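Long-range contact in protein 1A (Cricket paralysis virus, PDB 6C3R), which suppresses antiviral RNA silencing in insect cells by inactivating host AGO2 and recruiting a cellular ubiquitin ligase complex that promotes its degradation: residues 5-13 and 110-118. Residues are numbered along the deposited sequence; the frame is centred on the assembly and turned at random.
Sequences EELAAQELI and PRFFMDHLD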
ATOM      1  N   GLU A   5      21.301 -22.855 -17.507  1.00 69.30           N
ATOM      2  CA  GLU A   5      19.981 -23.223 -17.006  1.00 66.39           C
ATOM      3  C   GLU A   5      18.968 -22.069 -17.126  1.00 63.59           C
ATOM      4  O   GLU A   5      17.807 -22.310 -17.456  1.00 59.30           O
ATOM      5  CB  GLU A   5      20.075 -23.725 -15.569  1.00 67.53           C
ATOM      6  CG  GLU A   5      18.821 -24.468 -15.145  1.00 67.61           C
ATOM      7  CD  GLU A   5      18.973 -25.268 -13.869  1.00 69.39           C
ATOM      8  OE1 GLU A   5      20.024 -25.198 -13.175  1.00 70.89           O
ATOM      9  OE2 GLU A   5      18.001 -25.977 -13.559  1.00 68.84           O
ATOM     10  N   GLU A   6      19.419 -20.838 -16.851  1.00 61.94           N
ATOM     11  CA  GLU A   6      18.627 -19.616 -17.059  1.00 60.38           C
ATOM     12  C   GLU A   6      18.176 -19.433 -18.512  1.00 60.70           C
ATOM     13  O   GLU A   6      17.055 -18.986 -18.770  1.00 58.89           O
ATOM     14  CB  GLU A   6      19.426 -18.377 -16.608  1.00 60.87           C
ATOM     15  CG  GLU A   6      18.752 -17.028 -16.884  1.00 61.59           C
ATOM     16  CD  GLU A   6      19.350 -15.863 -16.096  1.00 63.08           C
ATOM     17  OE1 GLU A   6      20.419 -16.027 -15.460  1.00 63.03           O
ATOM     18  OE2 GLU A   6      18.745 -14.760 -16.115  1.00 64.01           O
ATOM     19  N   LEU A   7      19.060 -19.769 -19.449  1.00 62.70           N
ATOM     20  CA  LEU A   7      18.780 -19.625 -20.878  1.00 62.48           C
ATOM     21  C   LEU A   7      17.626 -20.517 -21.342  1.00 61.62           C
ATOM     22  O   LEU A   7      16.729 -20.048 -22.036  1.00 61.18           O
ATOM     23  CB  LEU A   7      20.039 -19.909 -21.709  1.00 63.76           C
ATOM     24  CG  LEU A   7      21.045 -18.752 -21.818  1.00 64.99           C
ATOM     25  CD1 LEU A   7      22.396 -19.259 -22.313  1.00 65.87           C
ATOM     26  CD2 LEU A   7      20.526 -17.636 -22.714  1.00 65.00           C
ATOM     27  N   ALA A   8      17.652 -21.789 -20.945  1.00 60.98           N
ATOM     28  CA  ALA A   8      16.593 -22.743 -21.287  1.00 60.75           C
ATOM     29  C   ALA A   8      15.217 -22.289 -20.786  1.00 59.56           C
ATOM     30  O   ALA A   8      14.250 -22.339 -21.533  1.00 61.08           O
ATOM     31  CB  ALA A   8      16.929 -24.134 -20.751  1.00 60.59           C
ATOM     32  N   ALA A   9      15.137 -21.843 -19.536  1.00 58.59           N
ATOM     33  CA  ALA A   9      13.892 -21.273 -18.981  1.00 58.32           C
ATOM     34  C   ALA A   9      13.411 -20.020 -19.729  1.00 58.01           C
ATOM     35  O   ALA A   9      12.210 -19.842 -19.933  1.00 55.35           O
ATOM     36  CB  ALA A   9      14.054 -20.955 -17.498  1.00 56.43           C
ATOM     37  N   GLN A  10      14.349 -19.164 -20.121  1.00 59.91           N
ATOM     38  CA  GLN A  10      14.031 -17.892 -20.802  1.00 62.04           C
ATOM     39  C   GLN A  10      13.560 -18.140 -22.227  1.00 63.20           C
ATOM     40  O   GLN A  10      12.805 -17.353 -22.797  1.00 63.30           O
ATOM     41  CB  GLN A  10      15.263 -16.979 -20.828  1.00 63.95           C
ATOM     42  CG  GLN A  10      14.954 -15.491 -20.908  1.00 66.59           C
ATOM     43  CD  GLN A  10      14.460 -14.897 -19.593  1.00 66.19           C
ATOM     44  OE1 GLN A  10      14.741 -15.417 -18.509  1.00 65.73           O
ATOM     45  NE2 GLN A  10      13.719 -13.793 -19.686  1.00 66.48           N
ATOM     46  N   GLU A  11      14.051 -19.237 -22.793  1.00 66.04           N
ATOM     47  CA  GLU A  11      13.646 -19.732 -24.092  1.00 67.28           C
ATOM     48  C   GLU A  11      12.263 -20.347 -23.944  1.00 64.30           C
ATOM     49  O   GLU A  11      11.392 -20.145 -24.790  1.00 66.03           O
ATOM     50  CB  GLU A  11      14.668 -20.774 -24.562  1.00 72.08           C
ATOM     51  CG  GLU A  11      14.710 -21.017 -26.064  1.00 78.45           C
ATOM     52  CD  GLU A  11      13.560 -21.861 -26.578  1.00 81.39           C
ATOM     53  OE1 GLU A  11      13.026 -22.710 -25.820  1.00 83.01           O
ATOM     54  OE2 GLU A  11      13.199 -21.667 -27.755  1.00 84.61           O
ATOM     55  N   LEU A  12      12.089 -21.102 -22.861  1.00 60.77           N
ATOM     56  CA  LEU A  12      10.820 -21.741 -22.503  1.00 57.89           C
ATOM     57  C   LEU A  12       9.701 -20.741 -22.165  1.00 57.75           C
ATOM     58  O   LEU A  12       8.524 -20.987 -22.461  1.00 58.84           O
ATOM     59  CB  LEU A  12      11.061 -22.706 -21.345  1.00 56.63           C
ATOM     60  CG  LEU A  12      10.069 -23.831 -21.071  1.00 57.84           C
ATOM     61  CD1 LEU A  12       9.675 -24.582 -22.335  1.00 59.64           C
ATOM     62  CD2 LEU A  12      10.667 -24.800 -20.065  1.00 56.79           C
ATOM     63  N   ILE A  13      10.064 -19.610 -21.567  1.00 56.31           N
ATOM     64  CA  ILE A  13       9.114 -18.516 -21.322  1.00 55.16           C
ATOM     65  C   ILE A  13       8.646 -17.920 -22.638  1.00 55.45           C
ATOM     66  O   ILE A  13       7.475 -17.572 -22.777  1.00 55.85           O
ATOM     67  CB  ILE A  13       9.718 -17.406 -20.408  1.00 54.80           C
ATOM     68  CG1 ILE A  13       9.785 -17.903 -18.960  1.00 54.05           C
ATOM     69  CG2 ILE A  13       8.886 -16.119 -20.441  1.00 55.44           C
ATOM     70  CD1 ILE A  13      10.744 -17.138 -18.081  1.00 53.64           C
ATOM     71  N   PRO A 110      15.750 -20.542 -12.086  1.00 35.71           N
ATOM     72  CA  PRO A 110      15.332 -21.349 -13.228  1.00 34.82           C
ATOM     73  C   PRO A 110      15.000 -22.802 -12.932  1.00 33.81           C
ATOM     74  O   PRO A 110      14.114 -23.371 -13.553  1.00 34.62           O
ATOM     75  CB  PRO A 110      16.551 -21.295 -14.140  1.00 36.03           C
ATOM     76  CG  PRO A 110      17.235 -20.038 -13.788  1.00 36.15           C
ATOM     77  CD  PRO A 110      17.087 -19.968 -12.310  1.00 35.85           C
ATOM     78  N   ARG A 111      15.716 -23.418 -12.017  1.00 33.53           N
ATOM     79  CA  ARG A 111      15.442 -24.804 -11.672  1.00 33.47           C
ATOM     80  C   ARG A 111      14.020 -24.888 -11.089  1.00 32.66           C
ATOM     81  O   ARG A 111      13.236 -25.765 -11.442  1.00 33.12           O
ATOM     82  CB  ARG A 111      16.510 -25.309 -10.702  1.00 33.87           C
ATOM     83  CG  ARG A 111      16.423 -26.768 -10.282  1.00 35.18           C
ATOM     84  CD  ARG A 111      16.789 -27.788 -11.362  1.00 36.78           C
ATOM     85  NE  ARG A 111      15.585 -28.167 -12.125  1.00 37.89           N
ATOM     86  CZ  ARG A 111      15.416 -28.153 -13.451  1.00 37.55           C
ATOM     87  NH1 ARG A 111      16.382 -27.818 -14.294  1.00 37.93           N
ATOM     88  NH2 ARG A 111      14.232 -28.503 -13.940  1.00 38.31           N
ATOM     89  N   PHE A 112      13.683 -23.934 -10.237  1.00 31.52           N
ATOM     90  CA  PHE A 112      12.401 -23.914  -9.563  1.00 30.77           C
ATOM     91  C   PHE A 112      11.235 -23.651 -10.511  1.00 31.51           C
ATOM     92  O   PHE A 112      10.178 -24.299 -10.409  1.00 29.72           O
ATOM     93  CB  PHE A 112      12.435 -22.840  -8.483  1.00 30.27           C
ATOM     94  CG  PHE A 112      11.223 -22.821  -7.624  1.00 29.67           C
ATOM     95  CD1 PHE A 112      10.099 -22.095  -8.005  1.00 29.04           C
ATOM     96  CD2 PHE A 112      11.202 -23.527  -6.429  1.00 29.62           C
ATOM     97  CE1 PHE A 112       8.975 -22.075  -7.211  1.00 29.22           C
ATOM     98  CE2 PHE A 112      10.078 -23.508  -5.634  1.00 29.43           C
ATOM     99  CZ  PHE A 112       8.963 -22.783  -6.027  1.00 29.34           C
ATOM    100  N   PHE A 113      11.430 -22.672 -11.401  1.00 32.58           N
ATOM    101  CA  PHE A 113      10.477 -22.372 -12.469  1.00 34.40           C
ATOM    102  C   PHE A 113      10.166 -23.586 -13.326  1.00 35.06           C
ATOM    103  O   PHE A 113       9.017 -23.848 -13.625  1.00 33.83           O
ATOM    104  CB  PHE A 113      10.991 -21.242 -13.353  1.00 35.69           C
ATOM    105  CG  PHE A 113      10.189 -21.049 -14.613  1.00 37.32           C
ATOM    106  CD1 PHE A 113       8.866 -20.620 -14.550  1.00 37.29           C
ATOM    107  CD2 PHE A 113      10.746 -21.309 -15.869  1.00 37.77           C
ATOM    108  CE1 PHE A 113       8.124 -20.436 -15.714  1.00 37.80           C
ATOM    109  CE2 PHE A 113      10.007 -21.115 -17.033  1.00 38.17           C
ATOM    110  CZ  PHE A 113       8.696 -20.683 -16.957  1.00 37.87           C
ATOM    111  N   MET A 114      11.201 -24.342 -13.670  1.00 37.41           N
ATOM    112  CA  MET A 114      11.054 -25.496 -14.530  1.00 39.43           C
ATOM    113  C   MET A 114      10.660 -26.773 -13.820  1.00 38.90           C
ATOM    114  O   MET A 114      10.206 -27.699 -14.473  1.00 39.56           O
ATOM    115  CB  MET A 114      12.326 -25.686 -15.337  1.00 43.28           C
ATOM    116  CG  MET A 114      12.563 -24.509 -16.269  1.00 45.66           C
ATOM    117  SD  MET A 114      13.859 -24.776 -17.475  1.00 49.97           S
ATOM    118  CE  MET A 114      15.270 -25.123 -16.422  1.00 48.69           C
ATOM    119  N   ASP A 115      10.786 -26.841 -12.498  1.00 38.78           N
ATOM    120  CA  ASP A 115      10.069 -27.886 -11.742  1.00 38.90           C
ATOM    121  C   ASP A 115       8.584 -27.587 -11.524  1.00 38.14           C
ATOM    122  O   ASP A 115       7.875 -28.444 -11.015  1.00 38.79           O
ATOM    123  CB  ASP A 115      10.748 -28.168 -10.398  1.00 40.01           C
ATOM    124  CG  ASP A 115      12.134 -28.789 -10.561  1.00 41.30           C
ATOM    125  OD1 ASP A 115      12.400 -29.361 -11.627  1.00 42.40           O
ATOM    126  OD2 ASP A 115      12.966 -28.711  -9.629  1.00 42.48           O
ATOM    127  N   HIS A 116       8.103 -26.396 -11.904  1.00 37.94           N
ATOM    128  CA  HIS A 116       6.736 -25.958 -11.587  1.00 37.47           C
ATOM    129  C   HIS A 116       6.057 -25.205 -12.742  1.00 37.90           C
ATOM    130  O   HIS A 116       5.278 -24.286 -12.518  1.00 37.51           O
ATOM    131  CB  HIS A 116       6.734 -25.107 -10.309  1.00 36.89           C
ATOM    132  CG  HIS A 116       7.264 -25.817  -9.101  1.00 37.03           C
ATOM    133  ND1 HIS A 116       8.580 -25.728  -8.696  1.00 37.20           N
ATOM    134  CD2 HIS A 116       6.657 -26.638  -8.215  1.00 37.20           C
ATOM    135  CE1 HIS A 116       8.755 -26.454  -7.609  1.00 37.05           C
ATOM    136  NE2 HIS A 116       7.599 -27.003  -7.288  1.00 37.21           N
ATOM    137  N   LEU A 117       6.289 -25.661 -13.968  1.00 38.50           N
ATOM    138  CA  LEU A 117       5.740 -25.009 -15.162  1.00 39.49           C
ATOM    139  C   LEU A 117       4.215 -24.870 -15.152  1.00 39.84           C
ATOM    140  O   LEU A 117       3.671 -23.807 -15.414  1.00 39.13           O
ATOM    141  CB  LEU A 117       6.174 -25.775 -16.413  1.00 40.43           C
ATOM    142  CG  LEU A 117       7.680 -25.762 -16.695  1.00 40.09           C
ATOM    143  CD1 LEU A 117       8.012 -26.827 -17.715  1.00 41.36           C
ATOM    144  CD2 LEU A 117       8.155 -24.401 -17.179  1.00 39.61           C
ATOM    145  N   ASP A 118       3.529 -25.952 -14.840  1.00 41.67           N
ATOM    146  CA  ASP A 118       2.075 -25.922 -14.776  1.00 43.49           C
ATOM    147  C   ASP A 118       1.616 -24.875 -13.778  1.00 41.95           C
ATOM    148  O   ASP A 118       0.736 -24.077 -14.089  1.00 42.57           O
ATOM    149  CB  ASP A 118       1.503 -27.292 -14.408  1.00 46.06           C
ATOM    150  CG  ASP A 118       1.655 -28.312 -15.531  1.00 50.06           C
ATOM    151  OD1 ASP A 118       1.643 -27.912 -16.719  1.00 53.45           O
ATOM    152  OD2 ASP A 118       1.779 -29.525 -15.231  1.00 52.75           O
TER
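R111 joins two acids in a salt-bridge network, E5 across the contact and D115 four residues on. NH1 of R111 donates to OE2 of E5 at 2.6 Å. This bond is bent, 132° at the hydrogen. It reaches the carboxylate on its anti side, and the two planar groups are turned 30° from each other. E5 extends fully to get there, with CG anti to the backbone N. NH2 of the same guanidinium donates to OD1 of D115 at 3.1 Å. OD1 of D115 lies in the guanidinium plane, whereas OE2 of E5 is tilted from it, but OD1 is met from above its own carboxylate plane. Bonds from NH1 and NH2 to two different acids probably fix the rotation of the guanidinium.

The rest of the contact is largely apolar. M114 is a knob in a hole formed by E5, A8, A9 and L12. Its SD lies 3.8 Å from CB of A9, and the bend at its last torsion brings CE to CG of E5. P110 lays CG against CA of E6 at 3.6 Å. The F113 ring is approached obliquely by CB of A9 and by CG1 of I13, the latter 3.6 Å from CZ. L12 meets L117 through their CD2 methyls at 3.8 Å.

Segment 5-13 includes most of the BC-box, the element that mediates assembly of the viral E3 ligase. The contact packs this N-terminal helix against helix 110-114 at 41°, with the axes 9.3 Å apart. V30 of strand 26-30 touches A9, I13, P110 and F113. The F113 ring also meets F17, just past helix 2-16, and F120 of helix 117-123.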